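Local coordinates for protein pngf-ii (Elizabethkingia meningoseptica, PDB 4R4X) that removes N-linked glycans from glycoproteins as a peptide:N-glycosidase, probably by hydrolysing the amide bond between asparagine and the innermost sugar, at residues D45-V50 with D178-S183; T248-I253 with N384-M389; Q268-L273 with S283-A288; E313-K318 with N468-N473; P456-C461 with T492-V497. All blocks are in the same frame, centred on the assembly; numbering follows the deposited sequence.

Interaction 1 of 5, residues D45-V50 with D178-S183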
# COMPACT_ATOMS: atom_id res chain seq x y z
N ASP A 45 -11.96 18.04 11.26
CA ASP A 45 -11.28 17.53 10.07
C ASP A 45 -12.02 16.35 9.44
O ASP A 45 -12.66 15.58 10.15
CB ASP A 45 -9.86 17.09 10.44
CG ASP A 45 -8.96 18.27 10.79
OD1 ASP A 45 -8.87 19.21 9.97
OD2 ASP A 45 -8.36 18.24 11.87
N PHE A 46 -11.93 16.20 8.13
CA PHE A 46 -12.52 15.03 7.46
C PHE A 46 -11.63 13.79 7.64
O PHE A 46 -10.42 13.92 7.71
CB PHE A 46 -12.70 15.27 5.98
CG PHE A 46 -13.53 16.47 5.66
CD1 PHE A 46 -14.89 16.47 5.90
CD2 PHE A 46 -12.95 17.60 5.08
CE1 PHE A 46 -15.66 17.58 5.59
CE2 PHE A 46 -13.72 18.71 4.77
CZ PHE A 46 -15.07 18.70 5.02
N PRO A 47 -12.21 12.59 7.76
CA PRO A 47 -13.64 12.30 7.82
C PRO A 47 -14.17 12.49 9.22
O PRO A 47 -13.45 12.25 10.18
CB PRO A 47 -13.71 10.83 7.43
CG PRO A 47 -12.45 10.25 7.98
CD PRO A 47 -11.41 11.36 7.90
N PHE A 48 -15.41 12.95 9.36
CA PHE A 48 -16.07 12.99 10.65
C PHE A 48 -17.50 12.48 10.52
O PHE A 48 -18.03 12.41 9.42
CB PHE A 48 -15.99 14.39 11.29
CG PHE A 48 -16.72 15.47 10.55
CD1 PHE A 48 -18.07 15.64 10.70
CD2 PHE A 48 -16.03 16.37 9.75
CE1 PHE A 48 -18.74 16.66 10.04
CE2 PHE A 48 -16.69 17.38 9.08
CZ PHE A 48 -18.05 17.54 9.24
N GLU A 49 -18.08 12.08 11.65
CA GLU A 49 -19.42 11.49 11.65
C GLU A 49 -20.39 12.17 12.58
O GLU A 49 -20.02 12.71 13.64
CB GLU A 49 -19.35 10.02 12.03
CG GLU A 49 -18.71 9.13 10.98
CD GLU A 49 -18.63 7.72 11.49
OE1 GLU A 49 -19.62 6.96 11.30
OE2 GLU A 49 -17.58 7.39 12.09
N VAL A 50 -21.65 12.09 12.19
CA VAL A 50 -22.76 12.55 12.99
C VAL A 50 -23.82 11.44 13.01
O VAL A 50 -23.93 10.66 12.06
CB VAL A 50 -23.31 13.85 12.33
CG1 VAL A 50 -24.78 14.04 12.52
CG2 VAL A 50 -22.50 15.05 12.80
N ASP A 178 -16.03 1.45 4.40
CA ASP A 178 -14.98 1.39 3.37
C ASP A 178 -14.69 2.77 2.80
O ASP A 178 -13.53 3.15 2.61
CB ASP A 178 -15.41 0.45 2.24
CG ASP A 178 -14.31 0.20 1.22
OD1 ASP A 178 -13.27 -0.42 1.57
OD2 ASP A 178 -14.48 0.60 0.04
N MSE A 179 -15.75 3.54 2.56
CA MSE A 179 -15.59 4.88 2.00
C MSE A 179 -14.96 5.82 3.00
O MSE A 179 -14.11 6.65 2.63
CB MSE A 179 -16.92 5.42 1.47
CG MSE A 179 -17.27 4.60 0.22
SE MSE A 179 -18.99 5.19 -0.51
CE MSE A 179 -18.41 6.93 -1.23
N ILE A 180 -15.31 5.69 4.27
CA ILE A 180 -14.61 6.45 5.32
C ILE A 180 -13.11 6.11 5.30
O ILE A 180 -12.25 7.02 5.30
CB ILE A 180 -15.17 6.16 6.74
CG1 ILE A 180 -16.59 6.70 6.90
CG2 ILE A 180 -14.28 6.78 7.83
CD1 ILE A 180 -17.26 6.27 8.18
N TRP A 181 -12.79 4.82 5.28
CA TRP A 181 -11.39 4.36 5.25
C TRP A 181 -10.62 4.94 4.07
O TRP A 181 -9.55 5.57 4.25
CB TRP A 181 -11.31 2.83 5.26
CG TRP A 181 -9.95 2.28 4.96
CD1 TRP A 181 -8.78 2.55 5.62
CD2 TRP A 181 -9.62 1.37 3.92
NE1 TRP A 181 -7.74 1.83 5.06
CE2 TRP A 181 -8.23 1.11 4.00
CE3 TRP A 181 -10.36 0.72 2.93
CZ2 TRP A 181 -7.58 0.25 3.13
CZ3 TRP A 181 -9.73 -0.11 2.06
CH2 TRP A 181 -8.33 -0.35 2.16
N LYS A 182 -11.19 4.82 2.87
CA LYS A 182 -10.53 5.30 1.66
C LYS A 182 -10.37 6.82 1.62
O LYS A 182 -9.49 7.33 0.93
CB LYS A 182 -11.24 4.79 0.40
CG LYS A 182 -10.91 3.35 0.10
CD LYS A 182 -11.84 2.72 -0.90
CE LYS A 182 -11.48 1.25 -1.13
NZ LYS A 182 -12.59 0.58 -1.86
N SER A 183 -11.20 7.55 2.36
CA SER A 183 -11.10 9.01 2.41
C SER A 183 -9.87 9.49 3.22
O SER A 183 -9.50 10.67 3.17
CB SER A 183 -12.39 9.61 2.99
OG SER A 183 -12.43 9.52 4.41

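Interaction 2 of 5, residues T248-I253 with N384-M389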
# COMPACT_ATOMS: atom_id res chain seq x y z
N THR A 248 8.93 -14.29 -13.78
CA THR A 248 9.54 -13.08 -13.29
C THR A 248 8.61 -11.94 -13.64
O THR A 248 8.12 -11.84 -14.78
CB THR A 248 10.90 -12.87 -13.96
OG1 THR A 248 11.74 -14.02 -13.71
CG2 THR A 248 11.57 -11.62 -13.43
N GLY A 249 8.36 -11.12 -12.63
CA GLY A 249 7.57 -9.91 -12.72
C GLY A 249 8.27 -8.67 -12.16
O GLY A 249 9.15 -8.74 -11.28
N ASP A 250 7.88 -7.52 -12.69
CA ASP A 250 8.34 -6.23 -12.18
C ASP A 250 7.21 -5.24 -12.33
O ASP A 250 6.51 -5.23 -13.35
CB ASP A 250 9.50 -5.69 -13.03
CG ASP A 250 10.86 -5.79 -12.34
OD1 ASP A 250 10.96 -6.04 -11.12
OD2 ASP A 250 11.86 -5.58 -13.04
N VAL A 251 7.06 -4.39 -11.33
CA VAL A 251 6.37 -3.12 -11.47
C VAL A 251 7.50 -2.10 -11.51
O VAL A 251 8.39 -2.10 -10.63
CB VAL A 251 5.44 -2.84 -10.30
CG1 VAL A 251 4.75 -1.50 -10.47
CG2 VAL A 251 4.42 -3.96 -10.16
N PHE A 252 7.49 -1.28 -12.55
CA PHE A 252 8.60 -0.39 -12.83
C PHE A 252 8.10 0.99 -13.20
O PHE A 252 6.94 1.17 -13.58
CB PHE A 252 9.50 -0.95 -13.95
CG PHE A 252 8.81 -1.11 -15.28
CD1 PHE A 252 8.15 -2.27 -15.60
CD2 PHE A 252 8.86 -0.09 -16.23
CE1 PHE A 252 7.51 -2.42 -16.84
CE2 PHE A 252 8.25 -0.24 -17.47
CZ PHE A 252 7.55 -1.40 -17.77
N ILE A 253 8.98 1.96 -13.03
CA ILE A 253 8.80 3.30 -13.57
C ILE A 253 9.98 3.62 -14.48
O ILE A 253 11.06 2.99 -14.38
CB ILE A 253 8.62 4.39 -12.48
CG1 ILE A 253 9.83 4.45 -11.55
CG2 ILE A 253 7.36 4.12 -11.66
CD1 ILE A 253 9.83 5.61 -10.58
N ASN A 384 20.42 -1.54 -13.92
CA ASN A 384 19.32 -2.50 -13.91
C ASN A 384 19.56 -3.53 -14.99
O ASN A 384 19.48 -3.20 -16.18
CB ASN A 384 17.99 -1.80 -14.14
CG ASN A 384 16.80 -2.67 -13.77
OD1 ASN A 384 16.87 -3.90 -13.79
ND2 ASN A 384 15.71 -2.02 -13.40
N THR A 385 19.90 -4.75 -14.58
CA THR A 385 20.15 -5.82 -15.52
C THR A 385 18.91 -6.61 -15.88
O THR A 385 18.96 -7.40 -16.80
CB THR A 385 21.21 -6.82 -15.03
OG1 THR A 385 20.69 -7.61 -13.95
CG2 THR A 385 22.50 -6.07 -14.58
N THR A 386 17.82 -6.39 -15.17
CA THR A 386 16.60 -7.16 -15.41
C THR A 386 16.04 -6.91 -16.82
O THR A 386 15.68 -5.78 -17.16
CB THR A 386 15.52 -6.83 -14.36
OG1 THR A 386 16.04 -7.02 -13.03
CG2 THR A 386 14.27 -7.71 -14.56
N ASN A 387 15.91 -7.97 -17.62
CA ASN A 387 15.48 -7.76 -19.00
C ASN A 387 13.96 -7.85 -19.16
O ASN A 387 13.37 -8.86 -19.62
CB ASN A 387 16.27 -8.61 -19.99
CG ASN A 387 16.10 -10.09 -19.76
OD1 ASN A 387 15.98 -10.56 -18.62
ND2 ASN A 387 16.10 -10.85 -20.86
N VAL A 388 13.33 -6.75 -18.76
CA VAL A 388 11.90 -6.56 -18.92
C VAL A 388 11.56 -6.65 -20.39
O VAL A 388 10.45 -7.08 -20.72
CB VAL A 388 11.47 -5.22 -18.30
CG1 VAL A 388 10.22 -4.63 -18.95
CG2 VAL A 388 11.27 -5.40 -16.79
N MSE A 389 12.51 -6.29 -21.26
CA MSE A 389 12.33 -6.42 -22.71
C MSE A 389 12.77 -7.78 -23.24
O MSE A 389 13.19 -7.90 -24.40
CB MSE A 389 13.05 -5.24 -23.39
CG MSE A 389 12.17 -4.00 -23.32
SE MSE A 389 13.16 -2.48 -24.12
CE MSE A 389 12.85 -2.99 -25.99

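Interaction 3 of 5, residues Q268-L273 with S283-A288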
# COMPACT_ATOMS: atom_id res chain seq x y z
N GLN A 268 10.95 2.63 -29.81
CA GLN A 268 11.76 2.55 -31.05
C GLN A 268 12.34 1.17 -31.29
O GLN A 268 12.54 0.76 -32.43
CB GLN A 268 12.94 3.52 -31.01
CG GLN A 268 12.57 4.97 -30.81
CD GLN A 268 11.40 5.39 -31.66
OE1 GLN A 268 10.36 5.80 -31.13
NE2 GLN A 268 11.53 5.25 -32.99
N GLY A 269 12.62 0.45 -30.21
CA GLY A 269 13.34 -0.80 -30.34
C GLY A 269 14.61 -0.85 -29.52
O GLY A 269 15.24 0.17 -29.19
N VAL A 270 15.00 -2.08 -29.22
CA VAL A 270 16.07 -2.33 -28.31
C VAL A 270 17.39 -1.68 -28.78
O VAL A 270 18.25 -1.38 -27.97
CB VAL A 270 16.24 -3.84 -28.08
CG1 VAL A 270 16.92 -4.50 -29.28
CG2 VAL A 270 17.02 -4.09 -26.81
N LYS A 271 17.54 -1.43 -30.09
CA LYS A 271 18.79 -0.82 -30.58
C LYS A 271 19.02 0.60 -30.05
O LYS A 271 20.15 1.06 -30.02
CB LYS A 271 18.81 -0.82 -32.12
CG LYS A 271 20.17 -0.50 -32.73
CD LYS A 271 20.15 -0.58 -34.26
CE LYS A 271 21.51 -0.28 -34.87
NZ LYS A 271 22.59 -1.10 -34.23
N SER A 272 17.97 1.28 -29.62
CA SER A 272 18.09 2.65 -29.12
C SER A 272 18.77 2.72 -27.75
O SER A 272 19.27 3.74 -27.39
CB SER A 272 16.72 3.32 -29.05
OG SER A 272 16.26 3.59 -30.36
N LEU A 273 18.75 1.61 -27.01
CA LEU A 273 19.39 1.54 -25.70
C LEU A 273 20.91 1.52 -25.84
O LEU A 273 21.45 0.90 -26.75
CB LEU A 273 18.93 0.27 -24.98
CG LEU A 273 17.43 0.19 -24.71
CD1 LEU A 273 17.10 -1.09 -23.95
CD2 LEU A 273 16.95 1.42 -23.95
N SER A 283 27.00 -8.78 -25.60
CA SER A 283 26.45 -7.44 -25.52
C SER A 283 25.19 -7.41 -24.70
O SER A 283 24.38 -8.34 -24.74
CB SER A 283 26.12 -6.91 -26.89
OG SER A 283 27.32 -6.58 -27.53
N TYR A 284 25.02 -6.30 -24.00
CA TYR A 284 23.86 -6.11 -23.13
C TYR A 284 23.35 -4.71 -23.43
O TYR A 284 24.10 -3.86 -23.93
CB TYR A 284 24.27 -6.30 -21.68
CG TYR A 284 24.89 -7.66 -21.48
CD1 TYR A 284 24.08 -8.80 -21.33
CD2 TYR A 284 26.26 -7.83 -21.51
CE1 TYR A 284 24.63 -10.04 -21.20
CE2 TYR A 284 26.83 -9.08 -21.38
CZ TYR A 284 26.01 -10.19 -21.22
OH TYR A 284 26.54 -11.46 -21.07
N GLN A 285 22.07 -4.48 -23.13
CA GLN A 285 21.40 -3.28 -23.57
C GLN A 285 20.70 -2.55 -22.42
O GLN A 285 19.84 -3.11 -21.75
CB GLN A 285 20.36 -3.62 -24.64
CG GLN A 285 20.89 -4.43 -25.80
CD GLN A 285 20.96 -5.92 -25.53
OE1 GLN A 285 20.07 -6.50 -24.87
NE2 GLN A 285 22.00 -6.56 -26.05
N GLY A 286 21.06 -1.29 -22.23
CA GLY A 286 20.32 -0.39 -21.34
C GLY A 286 20.38 -0.74 -19.87
O GLY A 286 19.48 -0.38 -19.11
N VAL A 287 21.46 -1.40 -19.47
CA VAL A 287 21.58 -1.91 -18.10
C VAL A 287 22.32 -0.98 -17.16
O VAL A 287 22.30 -1.21 -15.94
CB VAL A 287 22.24 -3.30 -18.06
CG1 VAL A 287 21.43 -4.27 -18.87
CG2 VAL A 287 23.70 -3.27 -18.52
N ALA A 288 22.96 0.05 -17.70
CA ALA A 288 23.77 0.97 -16.91
C ALA A 288 23.52 2.43 -17.26
O ALA A 288 23.28 2.78 -18.41
CB ALA A 288 25.25 0.65 -17.09

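Interaction 4 of 5, residues E313-K318 with N468-N473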
# COMPACT_ATOMS: atom_id res chain seq x y z
N GLU A 313 -9.19 -25.62 -9.96
CA GLU A 313 -10.15 -26.75 -10.08
C GLU A 313 -9.56 -27.92 -10.85
O GLU A 313 -10.03 -29.04 -10.72
CB GLU A 313 -11.49 -26.29 -10.69
CG GLU A 313 -12.17 -25.17 -9.91
CD GLU A 313 -13.63 -24.92 -10.30
OE1 GLU A 313 -14.37 -24.36 -9.46
OE2 GLU A 313 -14.06 -25.30 -11.42
N LYS A 314 -8.52 -27.66 -11.64
CA LYS A 314 -7.89 -28.69 -12.48
C LYS A 314 -6.94 -29.60 -11.73
O LYS A 314 -6.68 -30.71 -12.17
CB LYS A 314 -7.05 -28.07 -13.59
CG LYS A 314 -7.77 -27.04 -14.44
CD LYS A 314 -7.25 -27.10 -15.87
CE LYS A 314 -7.28 -25.75 -16.55
NZ LYS A 314 -8.58 -25.06 -16.33
N ILE A 315 -6.36 -29.10 -10.65
CA ILE A 315 -5.35 -29.81 -9.91
C ILE A 315 -5.92 -30.02 -8.52
O ILE A 315 -6.06 -29.07 -7.77
CB ILE A 315 -4.03 -29.02 -9.88
CG1 ILE A 315 -3.52 -28.85 -11.31
CG2 ILE A 315 -2.97 -29.74 -9.05
CD1 ILE A 315 -2.23 -28.10 -11.40
N GLN A 316 -6.30 -31.25 -8.22
CA GLN A 316 -6.88 -31.57 -6.93
C GLN A 316 -5.89 -32.42 -6.18
O GLN A 316 -5.53 -33.51 -6.62
CB GLN A 316 -8.19 -32.35 -7.11
CG GLN A 316 -9.23 -31.68 -8.00
CD GLN A 316 -10.42 -32.60 -8.24
OE1 GLN A 316 -10.48 -33.31 -9.24
NE2 GLN A 316 -11.34 -32.61 -7.30
N LEU A 317 -5.43 -31.92 -5.04
CA LEU A 317 -4.54 -32.66 -4.18
C LEU A 317 -5.16 -32.66 -2.79
O LEU A 317 -5.56 -31.61 -2.31
CB LEU A 317 -3.14 -32.04 -4.15
CG LEU A 317 -2.30 -32.05 -5.45
CD1 LEU A 317 -1.07 -31.16 -5.33
CD2 LEU A 317 -1.87 -33.45 -5.83
N LYS A 318 -5.25 -33.83 -2.16
CA LYS A 318 -5.91 -33.93 -0.83
C LYS A 318 -5.30 -32.95 0.15
O LYS A 318 -4.08 -32.89 0.30
CB LYS A 318 -5.80 -35.34 -0.23
CG LYS A 318 -6.62 -35.52 1.03
CD LYS A 318 -6.62 -36.96 1.53
CE LYS A 318 -7.45 -37.12 2.79
NZ LYS A 318 -7.32 -38.54 3.26
N ASN A 468 0.21 -22.13 -5.18
CA ASN A 468 0.97 -22.74 -6.29
C ASN A 468 0.37 -24.06 -6.80
O ASN A 468 1.05 -25.09 -6.80
CB ASN A 468 2.43 -22.99 -5.86
CG ASN A 468 3.28 -21.70 -5.83
OD1 ASN A 468 3.77 -21.24 -6.86
ND2 ASN A 468 3.46 -21.15 -4.66
N PRO A 469 -0.88 -24.04 -7.27
CA PRO A 469 -1.48 -25.30 -7.70
C PRO A 469 -0.74 -26.08 -8.80
O PRO A 469 -0.71 -27.31 -8.73
CB PRO A 469 -2.89 -24.87 -8.17
CG PRO A 469 -2.76 -23.42 -8.52
CD PRO A 469 -1.77 -22.89 -7.52
N ALA A 470 -0.14 -25.40 -9.77
CA ALA A 470 0.52 -26.05 -10.89
C ALA A 470 2.01 -26.33 -10.65
O ALA A 470 2.72 -26.71 -11.56
CB ALA A 470 0.33 -25.22 -12.16
N SER A 471 2.50 -26.18 -9.42
CA SER A 471 3.92 -26.47 -9.12
C SER A 471 4.19 -27.95 -9.37
O SER A 471 3.42 -28.80 -8.97
CB SER A 471 4.28 -26.13 -7.69
OG SER A 471 5.61 -26.59 -7.36
N GLY A 472 5.30 -28.26 -10.02
CA GLY A 472 5.62 -29.66 -10.33
C GLY A 472 5.94 -30.40 -9.05
O GLY A 472 6.54 -29.83 -8.13
N ASN A 473 5.56 -31.67 -8.97
CA ASN A 473 5.76 -32.46 -7.76
C ASN A 473 6.75 -33.57 -8.03
O ASN A 473 6.58 -34.33 -8.98
CB ASN A 473 4.40 -32.98 -7.27
CG ASN A 473 3.44 -31.84 -6.93
OD1 ASN A 473 2.30 -31.76 -7.45
ND2 ASN A 473 3.89 -30.96 -6.08

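Interaction 5 of 5, residues P456-C461 with T492-V497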
# COMPACT_ATOMS: atom_id res chain seq x y z
N PRO A 456 22.55 -13.97 -1.27
CA PRO A 456 21.10 -13.83 -1.25
C PRO A 456 20.46 -15.23 -1.30
O PRO A 456 20.80 -16.03 -2.17
CB PRO A 456 20.80 -13.05 -2.52
CG PRO A 456 22.10 -12.61 -3.11
CD PRO A 456 23.12 -13.56 -2.57
N TRP A 457 19.58 -15.52 -0.36
CA TRP A 457 19.08 -16.88 -0.18
C TRP A 457 17.77 -16.87 0.59
O TRP A 457 17.67 -16.17 1.58
CB TRP A 457 20.12 -17.74 0.56
CG TRP A 457 19.88 -19.23 0.42
CD1 TRP A 457 19.58 -20.12 1.41
CD2 TRP A 457 19.91 -19.98 -0.79
NE1 TRP A 457 19.43 -21.38 0.90
CE2 TRP A 457 19.63 -21.33 -0.46
CE3 TRP A 457 20.18 -19.66 -2.13
CZ2 TRP A 457 19.58 -22.34 -1.42
CZ3 TRP A 457 20.11 -20.68 -3.09
CH2 TRP A 457 19.82 -22.00 -2.72
N ARG A 458 16.77 -17.61 0.10
CA ARG A 458 15.45 -17.73 0.75
C ARG A 458 15.19 -19.21 1.05
O ARG A 458 15.29 -20.03 0.17
CB ARG A 458 14.32 -17.26 -0.18
CG ARG A 458 14.31 -15.76 -0.52
CD ARG A 458 13.53 -14.89 0.42
NE ARG A 458 12.11 -15.24 0.53
CZ ARG A 458 11.12 -14.69 -0.17
NH1 ARG A 458 11.33 -13.76 -1.07
NH2 ARG A 458 9.89 -15.12 0.04
N THR A 459 14.83 -19.51 2.30
CA THR A 459 14.57 -20.86 2.78
C THR A 459 13.12 -21.05 3.30
O THR A 459 12.81 -22.07 3.94
CB THR A 459 15.58 -21.21 3.90
OG1 THR A 459 15.59 -20.18 4.90
CG2 THR A 459 16.96 -21.34 3.33
N ASP A 460 12.24 -20.11 2.95
CA ASP A 460 10.84 -20.08 3.43
C ASP A 460 9.82 -20.44 2.36
O ASP A 460 8.61 -20.24 2.56
CB ASP A 460 10.48 -18.69 3.97
CG ASP A 460 10.66 -17.56 2.93
OD1 ASP A 460 11.68 -17.54 2.23
OD2 ASP A 460 9.76 -16.69 2.81
N CYS A 461 10.29 -20.92 1.20
CA CYS A 461 9.41 -21.03 0.02
C CYS A 461 8.25 -22.01 0.22
O CYS A 461 7.18 -21.82 -0.34
CB CYS A 461 10.21 -21.33 -1.26
SG CYS A 461 11.51 -20.10 -1.65
N THR A 492 5.78 -14.50 -4.28
CA THR A 492 6.21 -13.47 -3.33
C THR A 492 7.07 -12.38 -3.97
O THR A 492 7.69 -12.54 -5.04
CB THR A 492 6.98 -14.05 -2.09
OG1 THR A 492 8.26 -14.59 -2.48
CG2 THR A 492 6.16 -15.12 -1.34
N ILE A 493 7.15 -11.27 -3.25
CA ILE A 493 8.11 -10.18 -3.53
C ILE A 493 9.53 -10.54 -3.09
O ILE A 493 9.72 -11.18 -2.07
CB ILE A 493 7.74 -8.94 -2.72
CG1 ILE A 493 6.43 -8.37 -3.24
CG2 ILE A 493 8.85 -7.86 -2.73
CD1 ILE A 493 5.80 -7.36 -2.34
N THR A 494 10.53 -10.09 -3.85
CA THR A 494 11.91 -10.11 -3.38
C THR A 494 12.24 -8.73 -2.79
O THR A 494 12.22 -7.72 -3.50
CB THR A 494 12.87 -10.48 -4.53
OG1 THR A 494 12.68 -11.86 -4.86
CG2 THR A 494 14.32 -10.23 -4.13
N ASN A 495 12.52 -8.71 -1.50
CA ASN A 495 12.85 -7.46 -0.78
C ASN A 495 14.11 -6.78 -1.30
O ASN A 495 15.09 -7.46 -1.52
CB ASN A 495 13.12 -7.79 0.69
CG ASN A 495 11.86 -7.75 1.54
OD1 ASN A 495 11.15 -8.73 1.68
ND2 ASN A 495 11.60 -6.61 2.10
N PRO A 496 14.09 -5.44 -1.46
CA PRO A 496 15.39 -4.76 -1.62
C PRO A 496 16.20 -4.86 -0.36
O PRO A 496 15.63 -4.97 0.72
CB PRO A 496 15.02 -3.29 -1.86
CG PRO A 496 13.57 -3.30 -2.23
CD PRO A 496 12.96 -4.53 -1.64
N VAL A 497 17.52 -4.83 -0.50
CA VAL A 497 18.37 -4.56 0.62
C VAL A 497 18.90 -3.14 0.47
O VAL A 497 19.03 -2.62 -0.64
CB VAL A 497 19.49 -5.60 0.76
CG1 VAL A 497 18.90 -7.01 0.86
CG2 VAL A 497 20.49 -5.48 -0.37
O HOH W 1 13.34 -11.42 -0.43

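Interaction 1 of 5, residues D45-V50 with D178-S183
Pro47 and Glu49 meet Ile180 through its two branches. The apolar part is the touch of Pro47 CG on Ile180 CG2 at 3.9 Å, where the edge of the proline ring slants across the isoleucine methyl. With CG1 of Ile180 anti to its carbonyl carbon (chi1 -68°), the longer branch carries CD1 on to Glu49. There the carboxylate carbon CD lies 3.9 Å from Ile180 CD1, the two side chains running roughly at right angles.

No hydrogen bond joins the two segments themselves, but Glu49 OE1 is hydrogen-bonded to Tyr176 OH, one helix turn before Ile180, and so ties the strand to the same helix; Gln62 NE2 is its second partner. Ser183 OG sits 3.5 Å from Pro47 CB, yet spends its proton on Ile180 O, 2.7 Å from OG, so the hydroxyl turns back to the helix while its oxygen covers the proline.

The cis peptide bond before Pro47 lies just ahead of strand 48-54, which pairs antiparallel with strands 31-36 and 59-65. Helix 173-182 packs against this layer, with Ile180 also resting on Ala64 of strand 59-65.

Interaction 2 of 5, residues T248-I253 with N384-M389
Asp250 reaches out from the strand toward Val388 and Thr386 of the loop. Its CB touches Val388 CG2 first, at 4.2 Å. Further out the carboxylate divides. OD1 turns to Arg301 NE in a long, weak ion pair, whereas OD2 lies among methyl groups, 3.6 Å from Thr386 CG2 and 3.8 Å from Val388 CG2. Asp250 and Thr386 approach from opposite directions. OG1 of Thr386 stands beside the backbone nitrogen (chi1 -55°), which leaves CG2 anti to that nitrogen and facing Asp250 OD2. The hydroxyl is hydrogen-bonded instead to Glu298 OE2 on the next strand, and this oxygen also lies close to Asp250 OD2, so that two like-charged carboxylates come together here.

Strand 248-253 runs between strands 343-350 and 297-303 of a nine-stranded antiparallel sheet, consistent with the jelly-roll architecture of PNGase F, and its alternate residues Asp250 and Phe252 point at the loop that follows edge strand 378-384. That loop begins with an Asx turn: Asn384 OD1 takes the backbone N-H of Thr386 at 3.0 Å, and an inverse gamma turn centred on Asn387 follows.

Val388 spans two strand residues with its two methyls. While CG2 covers Asp250, CG1 comes obliquely to the Phe252 ring, 4.1 Å from CE1. The same ring meets Phe296 edge-to-face, and Ile216 of strand 216-222 touches both Phe252 and Val388.

Interaction 3 of 5, residues Q268-L273 with S283-A288
Val270 and Gln285 lie obliquely across one another, with the methyl CG2 of Val270 set against the root of the glutamine chain: it is 4.0 Å from Gln285 CB and equally near CG. The glutamine bends sharply past this point (chi2 83°), so that its aliphatic elbow takes the methyl while the amide leads elsewhere; OE1 accepts the backbone N-H of Asp395.

Leu273 is turned to the backbone of the other segment. Its CB lies 3.8 Å from Gly286 N, and its CD1 stands 4.1 Å from Gln285 O, so the leucine fits alongside the Gln285-Gly286 peptide. Gly286, with positive phi (68°), has no side chain, and the leucine occupies the side where one would stand, consistent with the close approach of the backbones, 4.9 Å between Leu273 CA and Gly286 CA. Tyr262 and Tyr293 cover the leucine from beyond the two segments.

Just after helix 262-268, a short 3-10 segment, 270-272, carries Val270 and is followed directly by Leu273. Further along, strands 275-276 and 284-285 pair as a small antiparallel hairpin, and backbone bonding between Gly286 and Pro274 draws its open end together, so the contact packs the turn against the base of a beta hairpin.

Interaction 4 of 5, residues E313-K318 with N468-N473
Ile315 sits astride the carbonyl oxygen of Pro469 with two methyls: CD1 is 3.2 Å from Pro469 O, and CG2 is 3.3 Å from the same oxygen. Both branches can reach it because CG1 is anti to the carbonyl carbon of Ile315 and CG2 anti to its nitrogen (chi1 -62°). CD1 then carries on over the next residue, pressing to 3.5 Å from Ala470 CA, tighter than ordinary van der Waals contact, and to 3.9 Å from Ala470 CB.

Two residues along, Leu317 points the same way and meets Asn473 from the opposite direction. Its CD1 stops 4.0 Å from Asn473 OD1, a looser apolar-to-polar touch at the margin of the contact.

Behind this first layer, the turn is fixed by its own hydrogen bond, Ser471 N to Asn468 O at 3.2 Å. Asn468 OD1 accepts from Phe306 N, the backbone of Ala470 is hydrogen-bonded to that of Phe306, and Ser471 OG is held by Ser479 and Ser481. On the other side, Ile315 O takes the indole N-H of Trp322, which pins the backbone of the isoleucine.

Residues 468-471 form a type I beta turn with proline in its second position. The carbonyl of that proline receives Ile315, joining surface loops from the regions related to the N- and C-terminal domains of PNGase F.

Interaction 5 of 5, residues P456-C461 with T492-V497
Arg458 NH2 is gripped from two sides, by Thr492 across the contact and by Asp460 within its own loop. It donates to Thr492 OG1 at 3.0 Å, with the bond noticeably bent (142°) and the hydroxyl lying somewhat out of the guanidinium plane, and to Asp460 OD2 at 3.2 Å. NE completes a side-on, two-nitrogen salt bridge to the same carboxylate: it gives a nearly straight bond to Asp460 OD1 at 2.9 Å, on the syn lone pair and close to the guanidinium plane.

The remaining terminal nitrogen works at the strand. NH1 donates to Ile493 O at 3.2 Å, approaching tilted from the carbonyl plane, and more weakly to a water that also accepts from Asn495 N at 3.0 Å. The arginine chain folds at both chi2 (-89°) and chi3 (-60°), which swings the guanidinium edge round to the carboxylate and the strand together. Thr492 OG1 is itself hydrogen-bonded to Cys489 O, so the carbonyl orients the hydroxyl that receives NH2. Asp460 OD2 has a further partner in Tyr464 OH, and the adjoining Cys461 is tied by a disulfide to Cys489.

The contact thus joins the long loop after strand 449-454 to the start of strand 493-504. All five N-H groups of the guanidinium find an acceptor, one of them a water reached by a weak bond, which should restrict the rotation of the group, and the paired carboxylate probably offsets part of the positive charge beside the strand.

From the N terminus, interaction 1 comes first and closes a loop wholly within the N-terminal region, joining strand 48-54 to helix 173-182 before any other contact opens. Interaction 2 then spans from strand 248-253 to the loop after strand 378-384, and interaction 3 lies within that span; the two touch, probably through a hydrogen bond between Asn384 N and Val287 O. Interaction 4 opens inside interaction 2 and closes beyond it, so these cross, tying a loop after strand 297-303 to one after strand 449-454. Interaction 5 crosses interaction 4 in turn, closing the long loop between strands 449-454 and 493-504. Interactions 2 and 5, whose centres are about 17 Å apart, both reach the nine-stranded sheet.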